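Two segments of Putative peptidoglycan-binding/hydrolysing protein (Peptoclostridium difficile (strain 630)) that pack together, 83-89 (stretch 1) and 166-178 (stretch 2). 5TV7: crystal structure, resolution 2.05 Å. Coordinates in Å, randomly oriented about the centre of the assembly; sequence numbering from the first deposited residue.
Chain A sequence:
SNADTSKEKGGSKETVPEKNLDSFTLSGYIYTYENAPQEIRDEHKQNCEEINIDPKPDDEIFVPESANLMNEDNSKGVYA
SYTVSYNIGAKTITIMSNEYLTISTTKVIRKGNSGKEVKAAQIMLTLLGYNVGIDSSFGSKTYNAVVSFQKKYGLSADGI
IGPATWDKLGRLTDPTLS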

ATOM      1  N   THR A  83      -0.844   6.196   9.490  1.00 34.15           N
ATOM      2  CA  THR A  83      -2.073   5.772  10.162  1.00 35.16           C
ATOM      3  C   THR A  83      -3.208   6.045   9.172  1.00 34.36           C
ATOM      4  O   THR A  83      -3.013   6.747   8.188  1.00 34.17           O
ATOM      5  N   VAL A  84      -4.392   5.517   9.448  1.00 34.93           N
ATOM      6  CA  VAL A  84      -5.507   5.595   8.523  1.00 33.83           C
ATOM      7  C   VAL A  84      -6.745   6.173   9.165  1.00 35.47           C
ATOM      8  O   VAL A  84      -7.104   5.799  10.283  1.00 36.08           O
ATOM      9  N   SER A  85      -7.402   7.070   8.436  1.00 33.79           N
ATOM     10  CA  SER A  85      -8.643   7.673   8.874  1.00 34.92           C
ATOM     11  C   SER A  85      -9.647   7.462   7.756  1.00 34.79           C
ATOM     12  O   SER A  85      -9.414   7.869   6.616  1.00 33.26           O
ATOM     13  N   TYR A  86     -10.745   6.799   8.077  1.00 35.14           N
ATOM     14  CA  TYR A  86     -11.758   6.526   7.091  1.00 35.31           C
ATOM     15  C   TYR A  86     -13.004   7.295   7.453  1.00 37.01           C
ATOM     16  O   TYR A  86     -13.590   7.074   8.495  1.00 38.64           O
ATOM     17  N   ASN A  87     -13.382   8.228   6.590  1.00 38.48           N
ATOM     18  CA  ASN A  87     -14.577   9.027   6.804  1.00 40.54           C
ATOM     19  C   ASN A  87     -15.689   8.406   5.970  1.00 40.88           C
ATOM     20  O   ASN A  87     -15.812   8.672   4.778  1.00 40.39           O
ATOM     21  N   ILE A  88     -16.494   7.577   6.632  1.00 43.30           N
ATOM     22  CA  ILE A  88     -17.598   6.845   6.007  1.00 44.28           C
ATOM     23  C   ILE A  88     -18.590   7.757   5.292  1.00 46.05           C
ATOM     24  O   ILE A  88     -18.932   7.512   4.131  1.00 46.39           O
ATOM     25  N   GLY A  89     -19.041   8.807   5.979  1.00 47.85           N
ATOM     26  CA  GLY A  89     -19.986   9.759   5.396  1.00 48.62           C
ATOM     27  C   GLY A  89     -19.448  10.475   4.161  1.00 48.13           C
ATOM     28  O   GLY A  89     -20.156  10.632   3.166  1.00 49.67           O
ATOM     29  N   TRP A 166     -12.839  -0.940  -0.522  1.00 28.95           N
ATOM     30  CA  TRP A 166     -12.295   0.231   0.188  1.00 29.37           C
ATOM     31  C   TRP A 166     -12.905   0.324   1.557  1.00 30.01           C
ATOM     32  O   TRP A 166     -12.211   0.591   2.527  1.00 31.14           O
ATOM     33  N   ASP A 167     -14.215   0.101   1.629  1.00 31.41           N
ATOM     34  CA  ASP A 167     -14.944   0.189   2.885  1.00 32.87           C
ATOM     35  C   ASP A 167     -14.408  -0.796   3.907  1.00 33.27           C
ATOM     36  O   ASP A 167     -14.190  -0.442   5.077  1.00 33.57           O
ATOM     37  N   LYS A 168     -14.156  -2.025   3.460  1.00 33.09           N
ATOM     38  CA  LYS A 168     -13.676  -3.067   4.358  1.00 33.43           C
ATOM     39  C   LYS A 168     -12.246  -2.747   4.804  1.00 32.08           C
ATOM     40  O   LYS A 168     -11.923  -2.853   5.974  1.00 33.38           O
ATOM     41  N   LEU A 169     -11.399  -2.324   3.872  1.00 30.80           N
ATOM     42  CA  LEU A 169     -10.033  -1.937   4.213  1.00 30.46           C
ATOM     43  C   LEU A 169     -10.024  -0.818   5.236  1.00 30.82           C
ATOM     44  O   LEU A 169      -9.270  -0.857   6.212  1.00 30.22           O
ATOM     45  N   GLY A 170     -10.869   0.182   4.997  1.00 31.90           N
ATOM     46  CA  GLY A 170     -10.979   1.330   5.892  1.00 33.62           C
ATOM     47  C   GLY A 170     -11.431   0.975   7.295  1.00 34.63           C
ATOM     48  O   GLY A 170     -10.855   1.454   8.268  1.00 35.07           O
ATOM     49  N   ARG A 171     -12.458   0.132   7.399  1.00 35.77           N
ATOM     50  CA  ARG A 171     -12.990  -0.263   8.712  1.00 38.27           C
ATOM     51  C   ARG A 171     -11.988  -1.069   9.527  1.00 38.00           C
ATOM     52  O   ARG A 171     -11.935  -0.933  10.739  1.00 39.62           O
ATOM     53  N   LEU A 172     -11.189  -1.886   8.849  1.00 36.46           N
ATOM     54  CA  LEU A 172     -10.196  -2.725   9.519  1.00 36.76           C
ATOM     55  C   LEU A 172      -8.915  -1.995   9.900  1.00 36.82           C
ATOM     56  O   LEU A 172      -8.242  -2.413  10.819  1.00 38.92           O
ATOM     57  N   THR A 173      -8.572  -0.922   9.194  1.00 34.89           N
ATOM     58  CA  THR A 173      -7.327  -0.211   9.479  1.00 35.68           C
ATOM     59  C   THR A 173      -7.481   1.100  10.248  1.00 36.18           C
ATOM     60  O   THR A 173      -6.488   1.648  10.706  1.00 37.44           O
ATOM     61  N   ASP A 174      -8.714   1.587  10.398  1.00 37.41           N
ATOM     62  CA  ASP A 174      -8.989   2.784  11.198  1.00 39.07           C
ATOM     63  C   ASP A 174      -9.395   2.263  12.583  1.00 41.81           C
ATOM     64  O   ASP A 174     -10.486   1.714  12.735  1.00 43.67           O
ATOM     65  N   PRO A 175      -8.543   2.461  13.606  1.00 44.48           N
ATOM     66  CA  PRO A 175      -8.874   1.927  14.939  1.00 47.14           C
ATOM     67  C   PRO A 175     -10.154   2.484  15.576  1.00 51.21           C
ATOM     68  O   PRO A 175     -10.755   1.811  16.407  1.00 52.48           O
ATOM     69  N   THR A 176     -10.575   3.685  15.176  1.00 53.77           N
ATOM     70  CA  THR A 176     -11.787   4.299  15.722  1.00 57.45           C
ATOM     71  C   THR A 176     -13.056   3.665  15.169  1.00 60.49           C
ATOM     72  O   THR A 176     -14.143   3.959  15.657  1.00 63.66           O
ATOM     73  N   LEU A 177     -12.917   2.815  14.149  1.00 62.60           N
ATOM     74  CA  LEU A 177     -14.061   2.155  13.520  1.00 65.68           C
ATOM     75  C   LEU A 177     -14.097   0.665  13.799  1.00 70.81           C
ATOM     76  O   LEU A 177     -13.061   0.015  13.917  1.00 70.37           O
ATOM     77  N   SER A 178     -15.311   0.131  13.875  1.00 81.25           N
ATOM     78  CA  SER A 178     -15.537  -1.293  14.103  1.00 87.32           C
ATOM     79  C   SER A 178     -15.590  -1.997  12.735  1.00 89.65           C
ATOM     80  O   SER A 178     -16.217  -1.518  11.778  1.00 86.83           O
ATOM     81  OXT SER A 178     -14.981  -3.051  12.531  1.00 94.24           O
TER

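Strand 83-87 packs against helix 166-173 and the turn that follows it. The axes approach to 7.7 Å, with an angle of 125° between their N-to-C directions. Side chains alternate along the strand. Val-84 and Tyr-86 point toward the second stretch, while Ser-85 and Asn-87 point away. Ile-88, just past the strand, also points toward it.

Tyr-86 contributes the largest buried area. Its chi1 is t (170°) and its chi2 is 37°. Both of its polar groups considered here, the backbone amide and the hydroxyl, are satisfied by aspartates of the second stretch. Tyr-86 N donates to Asp-174 OD2 at 2.7 Å, and the N-H...acceptor angle of 174° makes this bond nearly straight. Tyr-86 OH donates to Asp-167 OD1 at 2.6 Å, with the acceptor at the ring edge.

Between these two bonds the ring lies close to the helix backbone. Tyr-86 CD2 is 3.6 Å from Gly-170 C. A CB on Gly-170 would point toward the strand and fall 2.5 Å from Tyr-86 CD2, a clash. The absence of a side chain therefore leaves room for the ring. Tyr-86 CD2 also meets Leu-177 CD1 at 3.5 Å.

Asp-167 (chi1 t) leaves the helix sideways, but its end comes nearer the strand. Its carboxylate serves two partners. Besides the tyrosine hydroxyl, it accepts from Arg-171, one helical turn on. Arg-171 NE lies 3.0 Å from Asp-167 OD1 and 3.1 Å from Asp-167 OD2, a salt bridge with hydrogen bonds to both oxygens. OD1 is thus shared between Tyr-86 and Arg-171.

Arg-171 has chi1 m, chi2 t and chi3 t. Ile-88 (chi1 m, chi2 t) places its CD1 over one face of the guanidinium, with Ile-88 CD1 3.7 Å from Arg-171 NH2. The same methyl, Ile-88 CD1, is 4.1 Å from Leu-177 CD2. Leu-177 (chi1 m, chi2 t) points toward the strand and so makes apolar contacts with both Tyr-86 and Ile-88.

Asp-174 (chi1 t) is the first residue after the helix to leave helical phi/psi, and it starts a type I turn that ends at Leu-177. Its two oxygens have different partners. OD2 takes the Tyr-86 amide. Asp-174 OD1 accepts from Thr-176 OG1 at 2.7 Å and from Thr-176 N at 3.1 Å, contacts that link the carboxylate to the turn. Water 2 also donates to Asp-174 OD1, at 2.6 Å, and to Val-84 O, at 2.8 Å. It therefore joins the carboxylate to the strand backbone.

Val-84 (chi1 t) is buried, and its CG1 sits 3.5 Å from Thr-173 OG1. That hydroxyl is satisfied within the helix: Thr-173 OG1 donates to Leu-169 O at 2.8 Å, with chi1 p. Water 1 accepts from Val-84 N at 2.8 Å and donates to Thr-173 O at 2.8 Å. The two waters thus satisfy both backbone polar groups of Val-84, its N and its O, and tie each to the second stretch.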

ATOM      1  CB  THR A  83      -2.310   6.507  11.480  1.00 37.59           C
ATOM      2  OG1 THR A  83      -2.242   7.917  11.259  1.00 38.28           O
ATOM      3  CG2 THR A  83      -1.255   6.114  12.512  1.00 40.77           C
ATOM      4  CB  VAL A  84      -5.875   4.174   8.016  1.00 34.48           C
ATOM      5  CG1 VAL A  84      -7.059   4.229   7.058  1.00 34.04           C
ATOM      6  CG2 VAL A  84      -4.682   3.516   7.342  1.00 32.72           C
ATOM      7  CB  SER A  85      -8.486   9.167   9.118  1.00 36.02           C
ATOM      8  OG  SER A  85      -9.724   9.703   9.557  1.00 37.24           O
ATOM      9  CB  TYR A  86     -11.995   5.008   6.987  1.00 34.76           C
ATOM     10  CG  TYR A  86     -13.190   4.570   6.157  1.00 35.10           C
ATOM     11  CD1 TYR A  86     -13.547   5.241   4.994  1.00 34.61           C
ATOM     12  CD2 TYR A  86     -13.901   3.407   6.484  1.00 36.38           C
ATOM     13  CE1 TYR A  86     -14.625   4.828   4.228  1.00 35.20           C
ATOM     14  CE2 TYR A  86     -14.975   2.977   5.709  1.00 36.43           C
ATOM     15  CZ  TYR A  86     -15.333   3.699   4.588  1.00 35.12           C
ATOM     16  OH  TYR A  86     -16.377   3.295   3.797  1.00 35.37           O
ATOM     17  CB  ASN A  87     -14.332  10.491   6.430  1.00 41.21           C
ATOM     18  CG  ASN A  87     -15.515  11.375   6.769  1.00 44.74           C
ATOM     19  OD1 ASN A  87     -16.654  10.902   6.842  1.00 45.44           O
ATOM     20  ND2 ASN A  87     -15.257  12.656   6.985  1.00 45.10           N
ATOM     21  CB  ILE A  88     -18.324   5.969   7.055  1.00 47.61           C
ATOM     22  CG1 ILE A  88     -17.351   4.908   7.600  1.00 47.47           C
ATOM     23  CG2 ILE A  88     -19.551   5.296   6.446  1.00 49.13           C
ATOM     24  CD1 ILE A  88     -17.854   4.148   8.809  1.00 50.42           C
ATOM     25  CB  TRP A 166     -12.610   1.535  -0.513  1.00 30.21           C
ATOM     26  CG  TRP A 166     -11.818   1.866  -1.722  1.00 29.60           C
ATOM     27  CD1 TRP A 166     -12.307   2.099  -2.972  1.00 30.63           C
ATOM     28  CD2 TRP A 166     -10.404   2.045  -1.800  1.00 28.85           C
ATOM     29  NE1 TRP A 166     -11.283   2.435  -3.821  1.00 31.58           N
ATOM     30  CE2 TRP A 166     -10.103   2.405  -3.128  1.00 30.03           C
ATOM     31  CE3 TRP A 166      -9.359   1.947  -0.876  1.00 29.63           C
ATOM     32  CZ2 TRP A 166      -8.797   2.646  -3.566  1.00 30.52           C
ATOM     33  CZ3 TRP A 166      -8.058   2.206  -1.307  1.00 29.52           C
ATOM     34  CH2 TRP A 166      -7.792   2.545  -2.640  1.00 29.27           C
ATOM     35  CB  ASP A 167     -16.427  -0.074   2.633  1.00 35.60           C
ATOM     36  CG  ASP A 167     -17.252  -0.046   3.902  1.00 38.31           C
ATOM     37  OD1 ASP A 167     -17.433   1.038   4.500  1.00 40.10           O
ATOM     38  OD2 ASP A 167     -17.753  -1.123   4.291  1.00 40.72           O
ATOM     39  CB  LYS A 168     -13.779  -4.456   3.702  1.00 34.76           C
ATOM     40  CG  LYS A 168     -13.664  -5.613   4.679  1.00 38.71           C
ATOM     41  CD  LYS A 168     -14.890  -5.695   5.586  1.00 42.48           C
ATOM     42  CE  LYS A 168     -14.659  -6.659   6.730  1.00 46.92           C
ATOM     43  NZ  LYS A 168     -15.681  -6.526   7.813  1.00 50.27           N
ATOM     44  CB  LEU A 169      -9.276  -1.468   2.958  1.00 30.29           C
ATOM     45  CG  LEU A 169      -8.814  -2.580   2.021  1.00 30.00           C
ATOM     46  CD1 LEU A 169      -8.339  -1.991   0.702  1.00 29.77           C
ATOM     47  CD2 LEU A 169      -7.723  -3.399   2.688  1.00 29.74           C
ATOM     48  CB  ARG A 171     -14.292  -1.054   8.575  1.00 39.42           C
ATOM     49  CG  ARG A 171     -15.451  -0.198   8.124  1.00 41.51           C
ATOM     50  CD  ARG A 171     -16.692  -1.023   7.864  1.00 42.92           C
ATOM     51  NE  ARG A 171     -17.741  -0.192   7.273  1.00 45.71           N
ATOM     52  CZ  ARG A 171     -18.623   0.544   7.955  1.00 48.20           C
ATOM     53  NH1 ARG A 171     -18.627   0.571   9.283  1.00 50.40           N
ATOM     54  NH2 ARG A 171     -19.525   1.258   7.292  1.00 49.77           N
ATOM     55  CB  LEU A 172      -9.843  -3.924   8.635  1.00 35.78           C
ATOM     56  CG  LEU A 172     -10.982  -4.928   8.424  1.00 35.80           C
ATOM     57  CD1 LEU A 172     -10.615  -5.911   7.327  1.00 35.09           C
ATOM     58  CD2 LEU A 172     -11.319  -5.651   9.722  1.00 35.94           C
ATOM     59  CB  THR A 173      -6.520   0.013   8.196  1.00 35.04           C
ATOM     60  OG1 THR A 173      -7.296   0.766   7.258  1.00 33.91           O
ATOM     61  CG2 THR A 173      -6.132  -1.337   7.591  1.00 34.52           C
ATOM     62  CB  ASP A 174     -10.114   3.615  10.572  1.00 38.77           C
ATOM     63  CG  ASP A 174     -10.358   4.954  11.294  1.00 41.28           C
ATOM     64  OD1 ASP A 174     -10.029   5.085  12.499  1.00 41.75           O
ATOM     65  OD2 ASP A 174     -10.917   5.869  10.642  1.00 39.84           O
ATOM     66  CB  PRO A 175      -7.649   2.299  15.778  1.00 47.67           C
ATOM     67  CG  PRO A 175      -7.067   3.497  15.104  1.00 46.99           C
ATOM     68  CD  PRO A 175      -7.341   3.320  13.638  1.00 44.98           C
ATOM     69  CB  THR A 176     -11.851   5.815  15.429  1.00 57.84           C
ATOM     70  OG1 THR A 176     -12.033   6.040  14.024  1.00 56.64           O
ATOM     71  CG2 THR A 176     -10.583   6.516  15.905  1.00 57.60           C
ATOM     72  CB  LEU A 177     -14.018   2.353  12.004  1.00 62.75           C
ATOM     73  CG  LEU A 177     -14.024   3.785  11.488  1.00 61.80           C
ATOM     74  CD1 LEU A 177     -13.936   3.761   9.974  1.00 60.43           C
ATOM     75  CD2 LEU A 177     -15.268   4.527  11.942  1.00 63.10           C
ATOM     76  CB  SER A 178     -16.846  -1.494  14.888  1.00 91.65           C
ATOM     77  OG  SER A 178     -17.045  -2.849  15.252  1.00 92.79           O
TER
HETATM   78  O   HOH W   1      -4.344   3.366  11.258  1.00 34.03           O
HETATM   79  O   HOH W   2      -8.087   6.850  12.672  1.00 52.27           O